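Dipeptide Epimerase (Enterococcus faecalis V583, PDB 3JVA) belongs to the mandelate racemase/muconate lactonizing enzyme family, pairing an enolase-type N-terminal domain with a TIM-barrel-like C-terminal domain that binds magnesium. Local coordinates at residues E296-I299 with G300-A304; A98-A101 with I102-A105; C106-L109 with M110-A114; I36-E39 with E40-G44. All blocks are in the same frame, centred on the assembly; numbering follows the deposited sequence.

Contact 1 of 4, residues E296-I299 with G300-A304; sequences ETTI and GITAA
The chain enters a helix at Thr298: Ile301 N donates to Thr297 O at 3.0 Å, nearly in line with the carbonyl, and Thr302 N reaches Thr298 O at 2.9 Å. Thr298 O is held twice, because Thr302 OG1 also donates to it at 2.7 Å. The hydroxyl stands 36° out of the carbonyl plane, on the opposite face from the amide, and it gets there because OG1 lies beside its own backbone N with chi1 at -58°. The two threonines run side by side, Thr298 CG2 lying 3.9 Å from Thr302 OG1, an oxygen that also meets Val334 N. This is the start of helix 298-310 in the beta-alpha-beta unit formed with strands 287-290 and 314-317 of the barrel domain, and Thr297 occupies the N-cap position. Thr297 OG1 and Gly300 N both bond to the carboxylate of Glu47 on strand 43-48, which ties the helix start to the N-terminal domain. Glu296, with CG between its backbone N and carbonyl carbon (chi1 63°), extends its chain alongside the first turn. Its OE1 comes to 3.3 Å from Gly300 CA, an approach made possible by the absence of a side chain there, while OE2 bonds to Met293 N. A water bridges the two residues, donating to Glu296 OE1 (2.6 Å) and Gly300 O (2.8 Å).

Contact 2 of 4, residues A98-A101 with I102-A105; sequences AKAA and IDIA
Ile104 N donates to Ala100 O over 2.8 Å, and the N-H points almost straight at the oxygen, at 170°. The bond belongs to helix 96-114 of the N-terminal domain, an ordinary alpha helix whose successive turns are tied by i to i+4 bonds. Asp103 N to Lys99 O is of similar length at 2.9 Å, whereas Ala105 N to Ala101 O is a weak bond. Ala98 and Ala101 touch helix 59-73 and Ala100 meets Met266 of helix 265-268, while the bulkier Ile102 faces Ile84 and Met88 of helix 81-91. Lys99, fully extended, reaches Asp89 in a salt bridge, and Asp103 OD2 accepts from Ile271 N, a link to helix 271-284. The placement of the other carboxylate oxygen, Asp103 OD1, is doubtful, as is the unstaggered chi1 of 108° that goes with it; Asp103 CB lies 3.3 Å from Lys99 O. The apolar part of the contact falls to Ile104. With CG1 set beside the backbone N (chi1 -68°), Ile104 CG1 lies 3.2 Å from Ala100 O, next to the residue's own N-H bond. From CG1 the arm ends in Ile104 CD1, 4.5 Å from Ala100 CB.

Contact 3 of 4, residues C106-L109 with M110-A114; sequences CYDL and MGQKA
Met110 lies alongside Tyr107, both side chains pointing the same way, and turns its terminal methyl onto the ring. CE sits 3.8 Å from the centroid of the Tyr107 ring and only 13° off the normal, a CH-pi contact over the middle of one face. The sulfur approaches more obliquely: SD is 4.6 Å from the same centroid, in a Met-aromatic contact to which the methyl gives the closer part. The bend of the methionine chain at chi3, -135°, is what swings CE over the ring, and CG on the way passes 3.3 Å from Cys106 O. Next round the helix, Asp108 and Gln112 cross at a slant, with carboxylate and amide planes 58° apart. Gln112 NE2 gives Asp108 OD1 a weak bond of 3.2 Å. These pairs fall on the last turns of helix 96-114, the closing part of a long helix in the enolase-type N-terminal domain, where the usual i to i+4 bonds run on without a break; Gly111 N to Tyr107 O measures 3.0 Å. Stronger partners of the polar ends lie elsewhere: Gln112 NE2 also donates to Val43 O, Asp108 OD1 accepts from Leu350 N and OD2 from Tyr45 N, which sets the carboxylate where the helix, strand 43-48 and the C-terminal part of the chain come together. Ile81 touches both Tyr107 and Met110, while Leu109 turns to Ile36 and Thr38 of strand 29-38. At the helix end Ala114 packs on Ala114 of the second subunit.

Contact 4 of 4, residues I36-E39 with E40-G44; sequences IETE and EGLVG
Thr38 carries the turn of this beta hairpin, the one joining strands 29-38 and 43-48, through contacts with Glu40 and Leu42. Its CB lies 4.0 Å from Glu40 CG and near Leu42 O. From CB the branch CG2 runs past Leu42 O at 3.7 Å. The other branch, OG1, sits between the backbone N and the carbonyl carbon with chi1 at 60°, which aims it into the loop; there it bonds to Leu42 O at 3.0 Å, coming in well to one side of the carbonyl axis. Thr38 N takes the same oxygen almost head on, so Leu42 O is gripped by one residue twice. Carbons close round the hydroxyl as well, with Glu40 CG 3.2 Å from Thr38 OG1. The loop itself is a type I turn from Thr38 to Gly41, followed by the classic G1 bulge of Gly41 and Leu42 opposite Thr38. Gly41 adopts left-handed backbone angles, phi 109°, and its N closes the turn on Thr38 O. Within the turn, Glu40 sends OE1 to a salt bridge with Lys113 of helix 96-114. Farther along the ladder, Ile36 and Gly44 form an antiparallel hydrogen-bonded pair, with Gly44 N to Ile36 O at 2.8 Å, and Glu37 faces Val43 in a non-hydrogen-bonded pair. Val43 CA adds a C-H...O contact, 3.1 Å from Ile36 O.

Along the chain the order is contact 4, contact 2, contact 3, contact 1. Contacts 2 and 3 occupy successive parts of helix 96-114, their centres about 13 Å apart, and contact 4 is the hairpin 29-38/43-48 of the antiparallel sheet that this helix packs against, about 10 Å from contact 3 and 15 Å from contact 2, centre to centre. All three belong to the N-terminal domain. Contact 1 lies in the barrel domain, about 11 Å from contact 2 between centres, and the two meet at the domain interface, where Ala303 and Ile299 pack on Ile104. Contacts 3 and 4 lead away from that meeting point along the helix and the sheet.

Contact 1 of 4, residues E296-I299 with G300-A304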
loop_
_atom_site.group_PDB
_atom_site.type_symbol
_atom_site.label_atom_id
_atom_site.label_comp_id
_atom_site.label_asym_id
_atom_site.label_seq_id
_atom_site.Cartn_x
_atom_site.Cartn_y
_atom_site.Cartn_z
ATOM N N GLU B 296 33.618 -27.111 -5.999
ATOM C CA GLU B 296 32.913 -28.259 -6.552
ATOM C C GLU B 296 33.675 -28.683 -7.799
ATOM O O GLU B 296 34.541 -27.950 -8.290
ATOM C CB GLU B 296 31.436 -27.973 -6.856
ATOM C CG GLU B 296 31.118 -26.925 -7.885
ATOM C CD GLU B 296 29.613 -26.779 -8.036
ATOM O OE1 GLU B 296 28.967 -27.740 -8.511
ATOM O OE2 GLU B 296 29.075 -25.720 -7.658
ATOM N N THR B 297 33.361 -29.861 -8.314
ATOM C CA THR B 297 34.099 -30.369 -9.450
ATOM C C THR B 297 33.236 -30.998 -10.536
ATOM O O THR B 297 32.111 -30.570 -10.775
ATOM C CB THR B 297 35.167 -31.374 -8.952
ATOM O OG1 THR B 297 34.529 -32.453 -8.252
ATOM C CG2 THR B 297 36.121 -30.680 -7.978
ATOM N N THR B 298 33.777 -32.020 -11.188
ATOM C CA THR B 298 33.096 -32.682 -12.291
ATOM C C THR B 298 31.628 -33.052 -12.092
ATOM O O THR B 298 30.786 -32.728 -12.931
ATOM C CB THR B 298 33.872 -33.939 -12.713
ATOM O OG1 THR B 298 35.243 -33.585 -12.947
ATOM C CG2 THR B 298 33.278 -34.529 -13.980
ATOM N N ILE B 299 31.312 -33.731 -10.997
ATOM C CA ILE B 299 29.927 -34.135 -10.768
ATOM C C ILE B 299 28.977 -32.940 -10.636
ATOM O O ILE B 299 27.940 -32.883 -11.301
ATOM C CB ILE B 299 29.818 -35.012 -9.518
ATOM C CG1 ILE B 299 30.664 -36.277 -9.706
ATOM C CG2 ILE B 299 28.356 -35.377 -9.270
ATOM C CD1 ILE B 299 30.827 -37.111 -8.447
ATOM N N GLY B 300 29.329 -31.990 -9.780
ATOM C CA GLY B 300 28.483 -30.823 -9.605
ATOM C C GLY B 300 28.292 -30.052 -10.900
ATOM O O GLY B 300 27.182 -29.621 -11.225
ATOM N N ILE B 301 29.375 -29.881 -11.650
ATOM C CA ILE B 301 29.310 -29.149 -12.903
ATOM C C ILE B 301 28.441 -29.868 -13.924
ATOM O O ILE B 301 27.642 -29.243 -14.621
ATOM C CB ILE B 301 30.720 -28.943 -13.508
ATOM C CG1 ILE B 301 31.506 -27.931 -12.668
ATOM C CG2 ILE B 301 30.602 -28.494 -14.955
ATOM C CD1 ILE B 301 30.898 -26.519 -12.663
ATOM N N THR B 302 28.598 -31.183 -14.011
ATOM C CA THR B 302 27.834 -31.962 -14.974
ATOM C C THR B 302 26.339 -31.911 -14.681
ATOM O O THR B 302 25.526 -31.733 -15.593
ATOM C CB THR B 302 28.340 -33.418 -15.002
ATOM O OG1 THR B 302 29.738 -33.410 -15.326
ATOM C CG2 THR B 302 27.592 -34.233 -16.057
ATOM N N ALA B 303 25.977 -32.042 -13.409
ATOM C CA ALA B 303 24.573 -31.992 -13.030
ATOM C C ALA B 303 23.999 -30.638 -13.448
ATOM O O ALA B 303 22.940 -30.564 -14.069
ATOM C CB ALA B 303 24.426 -32.192 -11.519
ATOM N N ALA B 304 24.714 -29.569 -13.118
ATOM C CA ALA B 304 24.258 -28.226 -13.464
ATOM C C ALA B 304 24.130 -28.030 -14.975
ATOM O O ALA B 304 23.195 -27.377 -15.439
ATOM C CB ALA B 304 25.208 -27.183 -12.869
HETATM O O HOH W 1 26.444 -27.651 -9.312
#

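Contact 2 of 4, residues A98-A101 with I102-A105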
loop_
_atom_site.group_PDB
_atom_site.type_symbol
_atom_site.label_atom_id
_atom_site.label_comp_id
_atom_site.label_asym_id
_atom_site.label_seq_id
_atom_site.Cartn_x
_atom_site.Cartn_y
_atom_site.Cartn_z
ATOM N N ALA B 98 24.954 -30.890 1.362
ATOM C CA ALA B 98 24.627 -32.298 1.615
ATOM C C ALA B 98 23.383 -32.742 0.847
ATOM O O ALA B 98 23.355 -33.830 0.279
ATOM C CB ALA B 98 24.435 -32.539 3.117
ATOM N N LYS B 99 22.352 -31.904 0.830
ATOM C CA LYS B 99 21.129 -32.250 0.109
ATOM C C LYS B 99 21.376 -32.349 -1.396
ATOM O O LYS B 99 20.819 -33.214 -2.069
ATOM C CB LYS B 99 20.032 -31.229 0.410
ATOM C CG LYS B 99 19.633 -31.243 1.886
ATOM C CD LYS B 99 18.515 -30.268 2.223
ATOM C CE LYS B 99 18.221 -30.315 3.725
ATOM N NZ LYS B 99 17.167 -29.339 4.150
ATOM N N ALA B 100 22.211 -31.466 -1.926
ATOM C CA ALA B 100 22.518 -31.503 -3.352
ATOM C C ALA B 100 23.245 -32.803 -3.707
ATOM O O ALA B 100 22.994 -33.399 -4.756
ATOM C CB ALA B 100 23.387 -30.304 -3.737
ATOM N N ALA B 101 24.149 -33.235 -2.836
ATOM C CA ALA B 101 24.912 -34.454 -3.091
ATOM C C ALA B 101 23.971 -35.651 -3.258
ATOM O O ALA B 101 24.099 -36.428 -4.204
ATOM C CB ALA B 101 25.904 -34.699 -1.955
ATOM N N ILE B 102 23.012 -35.785 -2.350
ATOM C CA ILE B 102 22.051 -36.882 -2.423
ATOM C C ILE B 102 21.134 -36.722 -3.633
ATOM O O ILE B 102 20.889 -37.675 -4.374
ATOM C CB ILE B 102 21.152 -36.935 -1.169
ATOM C CG1 ILE B 102 21.979 -37.314 0.066
ATOM C CG2 ILE B 102 20.004 -37.915 -1.391
ATOM C CD1 ILE B 102 22.593 -38.712 0.008
ATOM N N ASP B 103 20.619 -35.514 -3.828
ATOM C CA ASP B 103 19.706 -35.267 -4.939
ATOM C C ASP B 103 20.344 -35.556 -6.303
ATOM O O ASP B 103 19.766 -36.258 -7.127
ATOM C CB ASP B 103 19.208 -33.824 -4.898
ATOM C CG ASP B 103 19.800 -32.985 -5.997
ATOM O OD1 ASP B 103 20.854 -32.356 -5.758
ATOM O OD2 ASP B 103 19.232 -32.978 -7.107
ATOM N N ILE B 104 21.531 -35.010 -6.544
ATOM C CA ILE B 104 22.210 -35.232 -7.821
ATOM C C ILE B 104 22.391 -36.733 -8.096
ATOM O O ILE B 104 22.106 -37.208 -9.199
ATOM C CB ILE B 104 23.574 -34.514 -7.848
ATOM C CG1 ILE B 104 23.348 -32.993 -7.867
ATOM C CG2 ILE B 104 24.380 -34.952 -9.078
ATOM C CD1 ILE B 104 24.602 -32.169 -7.601
ATOM N N ALA B 105 22.855 -37.476 -7.098
ATOM C CA ALA B 105 23.043 -38.916 -7.259
ATOM C C ALA B 105 21.716 -39.603 -7.595
ATOM O O ALA B 105 21.689 -40.555 -8.372
ATOM C CB ALA B 105 23.654 -39.515 -5.993
#

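Contact 3 of 4, residues C106-L109 with M110-A114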
loop_
_atom_site.group_PDB
_atom_site.type_symbol
_atom_site.label_atom_id
_atom_site.label_comp_id
_atom_site.label_asym_id
_atom_site.label_seq_id
_atom_site.Cartn_x
_atom_site.Cartn_y
_atom_site.Cartn_z
ATOM N N CYS B 106 20.616 -39.122 -7.020
ATOM C CA CYS B 106 19.306 -39.711 -7.311
ATOM C C CYS B 106 18.897 -39.433 -8.751
ATOM O O CYS B 106 18.362 -40.309 -9.428
ATOM C CB CYS B 106 18.240 -39.170 -6.353
ATOM S SG CYS B 106 18.375 -39.830 -4.673
ATOM N N TYR B 107 19.130 -38.211 -9.227
ATOM C CA TYR B 107 18.788 -37.912 -10.604
ATOM C C TYR B 107 19.685 -38.717 -11.546
ATOM O O TYR B 107 19.241 -39.132 -12.612
ATOM C CB TYR B 107 18.911 -36.413 -10.897
ATOM C CG TYR B 107 17.695 -35.621 -10.474
ATOM C CD1 TYR B 107 17.648 -34.986 -9.234
ATOM C CD2 TYR B 107 16.578 -35.527 -11.306
ATOM C CE1 TYR B 107 16.519 -34.277 -8.831
ATOM C CE2 TYR B 107 15.441 -34.820 -10.914
ATOM C CZ TYR B 107 15.420 -34.199 -9.675
ATOM O OH TYR B 107 14.305 -33.492 -9.286
ATOM N N ASP B 108 20.935 -38.951 -11.150
ATOM C CA ASP B 108 21.845 -39.736 -11.990
ATOM C C ASP B 108 21.244 -41.137 -12.108
ATOM O O ASP B 108 21.190 -41.713 -13.199
ATOM C CB ASP B 108 23.242 -39.795 -11.359
ATOM C CG ASP B 108 24.273 -40.460 -12.265
ATOM O OD1 ASP B 108 24.029 -40.557 -13.486
ATOM O OD2 ASP B 108 25.335 -40.873 -11.756
ATOM N N LEU B 109 20.768 -41.666 -10.979
ATOM C CA LEU B 109 20.148 -42.991 -10.949
ATOM C C LEU B 109 18.879 -43.024 -11.796
ATOM O O LEU B 109 18.596 -44.023 -12.456
ATOM C CB LEU B 109 19.830 -43.412 -9.504
ATOM C CG LEU B 109 21.009 -43.963 -8.687
ATOM C CD1 LEU B 109 20.605 -44.132 -7.224
ATOM C CD2 LEU B 109 21.454 -45.309 -9.281
ATOM N N MET B 110 18.102 -41.943 -11.775
ATOM C CA MET B 110 16.890 -41.889 -12.586
ATOM C C MET B 110 17.261 -42.033 -14.065
ATOM O O MET B 110 16.622 -42.782 -14.811
ATOM C CB MET B 110 16.155 -40.559 -12.376
ATOM C CG MET B 110 15.481 -40.422 -11.021
ATOM S SD MET B 110 14.474 -38.924 -10.951
ATOM C CE MET B 110 14.941 -38.273 -9.317
ATOM N N GLY B 111 18.291 -41.309 -14.488
ATOM C CA GLY B 111 18.715 -41.387 -15.877
ATOM C C GLY B 111 19.219 -42.776 -16.232
ATOM O O GLY B 111 18.913 -43.311 -17.301
ATOM N N GLN B 112 19.987 -43.373 -15.329
ATOM C CA GLN B 112 20.525 -44.701 -15.573
ATOM C C GLN B 112 19.421 -45.748 -15.696
ATOM O O GLN B 112 19.475 -46.602 -16.577
ATOM C CB GLN B 112 21.521 -45.071 -14.475
ATOM C CG GLN B 112 22.794 -44.238 -14.563
ATOM C CD GLN B 112 23.845 -44.652 -13.565
ATOM O OE1 GLN B 112 24.174 -45.832 -13.446
ATOM N NE2 GLN B 112 24.394 -43.679 -12.846
ATOM N N LYS B 113 18.412 -45.673 -14.832
ATOM C CA LYS B 113 17.305 -46.629 -14.884
ATOM C C LYS B 113 16.446 -46.428 -16.134
ATOM O O LYS B 113 16.004 -47.400 -16.756
ATOM C CB LYS B 113 16.428 -46.502 -13.635
ATOM C CG LYS B 113 15.276 -47.498 -13.576
ATOM C CD LYS B 113 15.782 -48.939 -13.542
ATOM C CE LYS B 113 14.638 -49.925 -13.318
ATOM N NZ LYS B 113 15.101 -51.344 -13.346
ATOM N N ALA B 114 16.201 -45.170 -16.497
ATOM C CA ALA B 114 15.403 -44.860 -17.681
ATOM C C ALA B 114 16.242 -45.007 -18.953
ATOM O O ALA B 114 15.706 -45.002 -20.068
ATOM C CB ALA B 114 14.847 -43.427 -17.584
#

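Contact 4 of 4, residues I36-E39 with E40-G44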
loop_
_atom_site.group_PDB
_atom_site.type_symbol
_atom_site.label_atom_id
_atom_site.label_comp_id
_atom_site.label_asym_id
_atom_site.label_seq_id
_atom_site.Cartn_x
_atom_site.Cartn_y
_atom_site.Cartn_z
ATOM N N ILE B 36 25.395 -43.568 -4.659
ATOM C CA ILE B 36 24.215 -44.258 -4.171
ATOM C C ILE B 36 24.083 -45.539 -4.974
ATOM O O ILE B 36 24.004 -45.505 -6.202
ATOM C CB ILE B 36 22.941 -43.406 -4.341
ATOM C CG1 ILE B 36 23.069 -42.124 -3.511
ATOM C CG2 ILE B 36 21.720 -44.199 -3.899
ATOM C CD1 ILE B 36 21.804 -41.282 -3.465
ATOM N N GLU B 37 24.086 -46.668 -4.273
ATOM C CA GLU B 37 23.976 -47.969 -4.912
ATOM C C GLU B 37 22.574 -48.524 -4.719
ATOM O O GLU B 37 22.045 -48.500 -3.611
ATOM C CB GLU B 37 25.006 -48.934 -4.314
ATOM C CG GLU B 37 24.745 -50.402 -4.637
ATOM C CD GLU B 37 25.764 -51.337 -4.005
ATOM O OE1 GLU B 37 26.174 -51.089 -2.853
ATOM O OE2 GLU B 37 26.146 -52.331 -4.655
ATOM N N THR B 38 21.973 -49.010 -5.798
ATOM C CA THR B 38 20.636 -49.583 -5.726
ATOM C C THR B 38 20.768 -51.091 -5.564
ATOM O O THR B 38 21.833 -51.654 -5.816
ATOM C CB THR B 38 19.824 -49.292 -6.998
ATOM O OG1 THR B 38 20.490 -49.858 -8.135
ATOM C CG2 THR B 38 19.674 -47.788 -7.194
ATOM N N GLU B 39 19.691 -51.736 -5.134
ATOM C CA GLU B 39 19.701 -53.182 -4.937
ATOM C C GLU B 39 20.055 -53.913 -6.227
ATOM O O GLU B 39 20.732 -54.942 -6.198
ATOM C CB GLU B 39 18.333 -53.663 -4.446
ATOM C CG GLU B 39 17.975 -53.262 -3.017
ATOM C CD GLU B 39 18.869 -53.912 -1.974
ATOM O OE1 GLU B 39 19.369 -55.033 -2.226
ATOM O OE2 GLU B 39 19.059 -53.311 -0.893
ATOM N N GLU B 40 19.601 -53.375 -7.356
ATOM C CA GLU B 40 19.857 -53.990 -8.656
ATOM C C GLU B 40 21.279 -53.801 -9.177
ATOM O O GLU B 40 21.672 -54.425 -10.162
ATOM C CB GLU B 40 18.844 -53.479 -9.689
ATOM C CG GLU B 40 18.779 -51.964 -9.828
ATOM C CD GLU B 40 17.582 -51.506 -10.648
ATOM O OE1 GLU B 40 17.586 -51.693 -11.885
ATOM O OE2 GLU B 40 16.630 -50.966 -10.048
ATOM N N GLY B 41 22.051 -52.938 -8.526
ATOM C CA GLY B 41 23.421 -52.735 -8.961
ATOM C C GLY B 41 23.742 -51.411 -9.630
ATOM O O GLY B 41 24.911 -51.125 -9.881
ATOM N N LEU B 42 22.730 -50.610 -9.947
ATOM C CA LEU B 42 22.988 -49.310 -10.569
ATOM C C LEU B 42 23.540 -48.367 -9.507
ATOM O O LEU B 42 23.152 -48.439 -8.342
ATOM C CB LEU B 42 21.707 -48.717 -11.156
ATOM C CG LEU B 42 21.049 -49.460 -12.324
ATOM C CD1 LEU B 42 19.780 -48.729 -12.739
ATOM C CD2 LEU B 42 22.023 -49.555 -13.489
ATOM N N VAL B 43 24.435 -47.473 -9.911
ATOM C CA VAL B 43 25.031 -46.532 -8.971
ATOM C C VAL B 43 24.918 -45.106 -9.494
ATOM O O VAL B 43 25.140 -44.857 -10.678
ATOM C CB VAL B 43 26.524 -46.858 -8.735
ATOM C CG1 VAL B 43 27.145 -45.824 -7.805
ATOM C CG2 VAL B 43 26.662 -48.252 -8.135
ATOM N N GLY B 44 24.572 -44.177 -8.606
ATOM C CA GLY B 44 24.443 -42.784 -8.997
ATOM C C GLY B 44 25.489 -41.948 -8.288
ATOM O O GLY B 44 25.827 -42.226 -7.138
#